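Long-range contacts in octopine dehydrogenase (Pecten maximus, PDB 3C7A), which catalyses the NADH-dependent reductive condensation of L-arginine with pyruvate to D-octopine, and the reverse oxidation of D-octopine with NAD+: residues A[85-90]-A[113-118]; A[139-144]-A[164-169]. All coordinates share one frame; numbering follows the deposited sequence.

Contact 1 of 2, residues A[85-90]-A[113-118]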
loop_
_atom_site.group_PDB
_atom_site.type_symbol
_atom_site.label_atom_id
_atom_site.label_comp_id
_atom_site.label_asym_id
_atom_site.label_seq_id
_atom_site.Cartn_x
_atom_site.Cartn_y
_atom_site.Cartn_z
ATOM N N VAL A 85 -9.482 4.346 -17.699
ATOM C CA VAL A 85 -8.616 4.008 -16.556
ATOM C C VAL A 85 -9.140 4.671 -15.267
ATOM O O VAL A 85 -9.539 5.838 -15.289
ATOM C CB VAL A 85 -7.134 4.456 -16.787
ATOM C CG1 VAL A 85 -6.207 3.862 -15.730
ATOM C CG2 VAL A 85 -6.635 4.079 -18.182
ATOM N N VAL A 86 -9.136 3.921 -14.159
ATOM C CA VAL A 86 -9.540 4.435 -12.834
ATOM C C VAL A 86 -8.452 4.141 -11.783
ATOM O O VAL A 86 -8.130 2.975 -11.527
ATOM C CB VAL A 86 -10.906 3.841 -12.365
ATOM C CG1 VAL A 86 -11.349 4.467 -11.041
ATOM C CG2 VAL A 86 -11.992 4.035 -13.424
ATOM N N ILE A 87 -7.901 5.197 -11.177
ATOM C CA ILE A 87 -6.745 5.081 -10.266
ATOM C C ILE A 87 -7.032 5.606 -8.847
ATOM O O ILE A 87 -7.427 6.761 -8.675
ATOM C CB ILE A 87 -5.484 5.805 -10.839
ATOM C CG1 ILE A 87 -5.176 5.332 -12.268
ATOM C CG2 ILE A 87 -4.267 5.599 -9.922
ATOM C CD1 ILE A 87 -4.240 6.251 -13.052
ATOM N N LEU A 88 -6.803 4.756 -7.844
ATOM C CA LEU A 88 -7.040 5.099 -6.431
ATOM C C LEU A 88 -5.740 5.420 -5.675
ATOM O O LEU A 88 -4.864 4.559 -5.544
ATOM C CB LEU A 88 -7.789 3.962 -5.713
ATOM C CG LEU A 88 -9.270 3.669 -5.997
ATOM C CD1 LEU A 88 -9.485 3.017 -7.362
ATOM C CD2 LEU A 88 -9.841 2.780 -4.902
ATOM N N THR A 89 -5.632 6.652 -5.175
ATOM C CA THR A 89 -4.442 7.102 -4.429
ATOM C C THR A 89 -4.792 7.788 -3.088
ATOM O O THR A 89 -4.816 9.020 -2.982
ATOM C CB THR A 89 -3.479 7.963 -5.323
ATOM O OG1 THR A 89 -2.359 8.420 -4.551
ATOM C CG2 THR A 89 -4.200 9.164 -5.953
ATOM N N VAL A 90 -5.056 6.958 -2.075
ATOM C CA VAL A 90 -5.528 7.388 -0.745
ATOM C C VAL A 90 -5.116 6.374 0.340
ATOM O O VAL A 90 -4.684 5.267 0.008
ATOM C CB VAL A 90 -7.086 7.535 -0.696
ATOM C CG1 VAL A 90 -7.538 8.878 -1.241
ATOM C CG2 VAL A 90 -7.784 6.371 -1.416
ATOM N N VAL A 113 -6.728 0.452 -11.011
ATOM C CA VAL A 113 -5.347 0.512 -10.485
ATOM C C VAL A 113 -5.260 0.986 -9.020
ATOM O O VAL A 113 -5.913 1.961 -8.635
ATOM C CB VAL A 113 -4.446 1.447 -11.362
ATOM C CG1 VAL A 113 -2.974 1.346 -10.953
ATOM C CG2 VAL A 113 -4.602 1.140 -12.853
ATOM N N GLY A 114 -4.439 0.303 -8.218
ATOM C CA GLY A 114 -4.154 0.717 -6.835
ATOM C C GLY A 114 -2.747 1.275 -6.662
ATOM O O GLY A 114 -1.761 0.563 -6.875
ATOM N N LEU A 115 -2.653 2.547 -6.265
ATOM C CA LEU A 115 -1.367 3.257 -6.196
ATOM C C LEU A 115 -1.165 4.034 -4.876
ATOM O O LEU A 115 -1.387 5.249 -4.832
ATOM C CB LEU A 115 -1.223 4.195 -7.411
ATOM C CG LEU A 115 0.112 4.888 -7.737
ATOM C CD1 LEU A 115 1.072 3.955 -8.469
ATOM C CD2 LEU A 115 -0.118 6.157 -8.548
ATOM N N PRO A 116 -0.742 3.342 -3.795
ATOM C CA PRO A 116 -0.498 1.902 -3.662
ATOM C C PRO A 116 -1.724 1.108 -3.181
ATOM O O PRO A 116 -2.647 1.680 -2.591
ATOM C CB PRO A 116 0.617 1.844 -2.614
ATOM C CG PRO A 116 0.382 3.054 -1.744
ATOM C CD PRO A 116 -0.432 4.056 -2.539
ATOM N N SER A 117 -1.722 -0.196 -3.435
ATOM C CA SER A 117 -2.867 -1.041 -3.121
ATOM C C SER A 117 -2.916 -1.373 -1.634
ATOM O O SER A 117 -3.945 -1.196 -0.982
ATOM C CB SER A 117 -2.827 -2.328 -3.946
ATOM O OG SER A 117 -3.210 -2.086 -5.289
ATOM N N GLN A 118 -1.805 -1.723 -1.047
ATOM C CA GLN A 118 -1.739 -2.478 0.201
ATOM C C GLN A 118 -2.409 -3.918 0.108
ATOM O O GLN A 118 -2.670 -4.389 -0.914
ATOM C CB GLN A 118 -2.224 -1.643 1.460
ATOM C CG GLN A 118 -1.316 -0.434 1.851
ATOM C CD GLN A 118 -1.781 0.362 3.063
ATOM O OE1 GLN A 118 -2.688 1.136 2.982
ATOM N NE2 GLN A 118 -1.134 0.156 4.186
HETATM O O HOH W 1 -4.248 4.135 -2.747
#
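CG1 of Val85 meets CG2 of Val113 at the start of a parallel strand pair, the two strands of a beta-alpha-beta unit whose crossover is helix 95-102 in the Rossmann-type NADH domain. The ladder begins at Val86, whose O accepts the Val113 N-H at 2.9 Å. At Ile87 the side chain turns to the same face of the sheet as Val113, and the two lie side by side, CG1 of Ile87 4.1 Å from CB of Val113. With CG1 beside the backbone N (chi1 -53°), CG2 is anti to that N and reaches Leu115 CB at 4.2 Å; the side chain also touches Leu17 of helix 12-21. Leu88, the last strand residue, bonds at both backbone ends: its N gives a nearly straight bond to Val113 O, and its O accepts Leu115 N at 3.1 Å, beyond the last residue of strand 111-114. The side chain of Leu88 points to the other face, where it touches His95. Thr89, already past the strand end, gives a weak hydrogen bond from OG1 to Leu115 O at 3.3 Å, and the same side chain packs on Ala14, next to the dinucleotide-binding turn. Farther along these loops a water accepts a hydrogen bond from Val90 N and lies within 2.9 Å of both Leu88 O and the O of Pro116, an NAD-pocket residue that follows a cis peptide bond.

Contact 2 of 2, residues A[139-144]-A[164-169]. With NAD (nicotinamide-adenine-dinucleotide), chain B; EDO (1,2-ethanediol), chain C.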
loop_
_atom_site.group_PDB
_atom_site.type_symbol
_atom_site.label_atom_id
_atom_site.label_comp_id
_atom_site.label_asym_id
_atom_site.label_seq_id
_atom_site.Cartn_x
_atom_site.Cartn_y
_atom_site.Cartn_z
ATOM N N MET A 139 -4.800 -4.101 -11.307
ATOM C CA MET A 139 -3.351 -3.788 -11.302
ATOM C C MET A 139 -2.888 -3.205 -9.947
ATOM O O MET A 139 -3.492 -2.250 -9.455
ATOM C CB MET A 139 -3.041 -2.799 -12.444
ATOM C CG MET A 139 -1.562 -2.630 -12.823
ATOM S SD MET A 139 -1.306 -1.439 -14.172
ATOM C CE MET A 139 0.443 -1.644 -14.502
ATOM N N SER A 140 -1.818 -3.761 -9.365
ATOM C CA SER A 140 -1.353 -3.378 -8.007
ATOM C C SER A 140 0.141 -3.000 -7.876
ATOM O O SER A 140 1.019 -3.836 -8.117
ATOM C CB SER A 140 -1.675 -4.496 -7.001
ATOM O OG SER A 140 -3.071 -4.711 -6.876
ATOM N N PHE A 141 0.412 -1.759 -7.456
ATOM C CA PHE A 141 1.787 -1.232 -7.288
ATOM C C PHE A 141 2.350 -1.392 -5.862
ATOM O O PHE A 141 1.590 -1.423 -4.890
ATOM C CB PHE A 141 1.850 0.248 -7.703
ATOM C CG PHE A 141 1.916 0.468 -9.196
ATOM C CD1 PHE A 141 0.752 0.541 -9.958
ATOM C CD2 PHE A 141 3.144 0.616 -9.836
ATOM C CE1 PHE A 141 0.808 0.749 -11.339
ATOM C CE2 PHE A 141 3.215 0.824 -11.217
ATOM C CZ PHE A 141 2.043 0.891 -11.970
ATOM N N GLU A 142 3.682 -1.461 -5.746
ATOM C CA GLU A 142 4.355 -1.752 -4.460
ATOM C C GLU A 142 4.391 -0.600 -3.434
ATOM O O GLU A 142 4.298 -0.847 -2.226
ATOM C CB GLU A 142 5.759 -2.364 -4.669
ATOM C CG GLU A 142 6.802 -1.455 -5.336
ATOM C CD GLU A 142 8.176 -2.115 -5.493
ATOM O OE1 GLU A 142 8.675 -2.734 -4.526
ATOM O OE2 GLU A 142 8.770 -2.000 -6.586
ATOM N N THR A 143 4.537 0.636 -3.918
ATOM C CA THR A 143 4.530 1.850 -3.075
ATOM C C THR A 143 4.267 3.110 -3.928
ATOM O O THR A 143 4.059 3.002 -5.138
ATOM C CB THR A 143 5.837 1.984 -2.218
ATOM O OG1 THR A 143 5.671 3.004 -1.222
ATOM C CG2 THR A 143 7.057 2.302 -3.087
ATOM N N LEU A 144 4.258 4.289 -3.299
ATOM C CA LEU A 144 4.060 5.558 -4.020
ATOM C C LEU A 144 5.325 5.971 -4.796
ATOM O O LEU A 144 6.432 5.859 -4.267
ATOM C CB LEU A 144 3.625 6.674 -3.051
ATOM C CG LEU A 144 3.049 7.979 -3.626
ATOM C CD1 LEU A 144 1.621 7.797 -4.155
ATOM C CD2 LEU A 144 3.087 9.099 -2.598
ATOM N N SER A 164 13.863 5.410 -8.937
ATOM C CA SER A 164 14.454 5.069 -10.238
ATOM C C SER A 164 13.756 3.896 -10.947
ATOM O O SER A 164 13.639 3.900 -12.176
ATOM C CB SER A 164 15.966 4.824 -10.117
ATOM O OG SER A 164 16.257 3.722 -9.275
ATOM N N VAL A 165 13.308 2.905 -10.172
ATOM C CA VAL A 165 12.544 1.751 -10.692
ATOM C C VAL A 165 11.339 1.410 -9.792
ATOM O O VAL A 165 11.330 1.776 -8.613
ATOM C CB VAL A 165 13.434 0.479 -10.877
ATOM C CG1 VAL A 165 14.415 0.651 -12.039
ATOM C CG2 VAL A 165 14.171 0.114 -9.584
ATOM N N LEU A 166 10.341 0.712 -10.349
ATOM C CA LEU A 166 9.125 0.304 -9.608
ATOM C C LEU A 166 8.373 -0.857 -10.292
ATOM O O LEU A 166 8.350 -0.941 -11.520
ATOM C CB LEU A 166 8.182 1.503 -9.418
ATOM C CG LEU A 166 7.214 1.518 -8.227
ATOM C CD1 LEU A 166 7.955 1.703 -6.905
ATOM C CD2 LEU A 166 6.172 2.616 -8.403
ATOM N N ALA A 167 7.748 -1.730 -9.495
ATOM C CA ALA A 167 7.085 -2.945 -10.011
ATOM C C ALA A 167 5.587 -3.068 -9.675
ATOM O O ALA A 167 5.119 -2.513 -8.675
ATOM C CB ALA A 167 7.835 -4.195 -9.543
ATOM N N ALA A 168 4.856 -3.814 -10.512
ATOM C CA ALA A 168 3.407 -4.043 -10.343
ATOM C C ALA A 168 2.928 -5.412 -10.863
ATOM O O ALA A 168 3.486 -5.943 -11.824
ATOM C CB ALA A 168 2.612 -2.924 -11.011
ATOM N N SER A 169 1.888 -5.962 -10.230
ATOM C CA SER A 169 1.257 -7.222 -10.665
ATOM C C SER A 169 -0.053 -6.992 -11.439
ATOM O O SER A 169 -0.610 -5.891 -11.408
ATOM C CB SER A 169 1.018 -8.154 -9.467
ATOM O OG SER A 169 0.049 -7.624 -8.574
HETATM P PA NAD B . -2.842 11.874 2.552
HETATM O O1A NAD B . -2.752 11.779 4.026
HETATM O O2A NAD B . -2.252 13.144 2.069
HETATM O O5B NAD B . -4.383 11.742 2.083
HETATM C C5B NAD B . -5.406 12.556 2.629
HETATM C C4B NAD B . -6.688 12.401 1.812
HETATM O O4B NAD B . -7.367 11.209 2.171
HETATM C C3B NAD B . -7.681 13.534 2.043
HETATM O O3B NAD B . -7.530 14.579 1.110
HETATM C C2B NAD B . -9.035 12.861 1.917
HETATM O O2B NAD B . -9.523 12.924 0.595
HETATM C C1B NAD B . -8.765 11.414 2.295
HETATM N N9A NAD B . -9.212 11.213 3.690
HETATM C C8A NAD B . -8.459 11.421 4.821
HETATM N N7A NAD B . -9.216 11.146 5.906
HETATM C C5A NAD B . -10.444 10.767 5.490
HETATM C C6A NAD B . -11.585 10.380 6.188
HETATM N N6A NAD B . -11.649 10.590 7.502
HETATM N N1A NAD B . -12.729 10.037 5.485
HETATM C C2A NAD B . -12.731 10.079 4.101
HETATM N N3A NAD B . -11.591 10.468 3.419
HETATM C C4A NAD B . -10.461 10.806 4.099
HETATM O O3 NAD B . -2.112 10.583 1.900
HETATM P PN NAD B . -0.912 10.698 0.824
HETATM O O1N NAD B . 0.190 11.473 1.438
HETATM O O2N NAD B . -1.472 11.133 -0.477
HETATM O O5D NAD B . -0.378 9.183 0.669
HETATM C C5D NAD B . -1.198 8.108 0.254
HETATM C C4D NAD B . -0.550 6.777 0.647
HETATM O O4D NAD B . 0.775 6.683 0.142
HETATM C C3D NAD B . -0.470 6.614 2.160
HETATM O O3D NAD B . -0.916 5.324 2.512
HETATM C C2D NAD B . 1.004 6.790 2.483
HETATM O O2D NAD B . 1.400 5.978 3.565
HETATM C C1D NAD B . 1.699 6.397 1.183
HETATM N N1N NAD B . 2.998 7.081 0.972
HETATM C C2N NAD B . 3.110 8.452 1.023
HETATM C C3N NAD B . 4.346 9.074 0.816
HETATM C C7N NAD B . 4.418 10.568 0.628
HETATM O O7N NAD B . 5.609 11.159 0.524
HETATM N N7N NAD B . 3.229 11.327 0.564
HETATM C C4N NAD B . 5.471 8.287 0.556
HETATM C C5N NAD B . 5.352 6.898 0.502
HETATM C C6N NAD B . 4.105 6.311 0.711
HETATM C C1 EDO C . 9.876 -4.133 0.107
HETATM O O1 EDO C . 8.817 -4.332 1.052
HETATM C C2 EDO C . 9.346 -4.298 -1.313
HETATM O O2 EDO C . 8.533 -3.169 -1.658
#
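Glu142 stands in for a strand partner: its carboxylate, not its backbone, takes the Ala167 N-H, with OE2 3.1 Å from N. The contact is an antiparallel pairing of strands 137-141 and 156-171, where the mixed sheet runs on from the parallel Rossmann-type core, and Glu142 lies just past the end of the first strand. CG of Glu142 sits between the backbone N and the carbonyl carbon (chi1 65°), and there it rests 3.7 Å from Leu166 CD1. OE2 is met on its anti side, 22° out of the carboxylate plane, while OE1 accepts a hydrogen bond from O2 of an ethanediol that also binds Met206 O. Since Met206 belongs to the L-arginine site, the ethanediol, probably from the crystallisation liquor, may mark part of the substrate cleft. The Glu142 backbone N adds a weak, bent bond to Ala167 O.

Deeper in the sheet, Ser140 and Ser169 form a hydrogen-bonded pair, each N donating to the other's O, with both donors tilted out of the carbonyl planes. Ser140 OG is hydrogen-bonded to Ser117 OG and Glu122 OE2. Next comes the non-hydrogen-bonded pair Phe141 and Ala168, whose side chains share the opposite face. Ala168 CB is centred over one face of the Phe141 ring, 3.7 Å from the centroid and only 8° off the normal, a CH-pi contact; Phe194 of strand 193-196 meets the ring edge-to-face. CD2 of Leu166 approaches CD2 of Phe141 obliquely. Thr143, a pyruvate-binding residue, crosses Leu166 at about a right angle, CG2 to CD1. Leu144 carries the loop to the cofactor, its CD2 3.6 Å from C3N of the nicotinamide.

From the N terminus, contact 1 closes first: strand 85-88 leads through helix 95-102 and back to strand 111-114. The chain then passes helix 121-129 to strand 137-141, and contact 2 closes the shorter excursion through strand 146-150 into strand 156-171. The two closures follow in series, neither nested nor crossed. They share one sheet nevertheless, because strands 111-114 and 137-141 are neighbours, joined by a probable hydrogen bond from Gly114 N to Met139 O. On one face of this sheet, Leu115 CD1 packs 3.7 Å from Phe141 CG. Contacts 1 and 2 together carry the sheet from the parallel nucleotide-binding core to its antiparallel extension, with loops 115-118 and 142-144 reaching the cofactor and pyruvate sites.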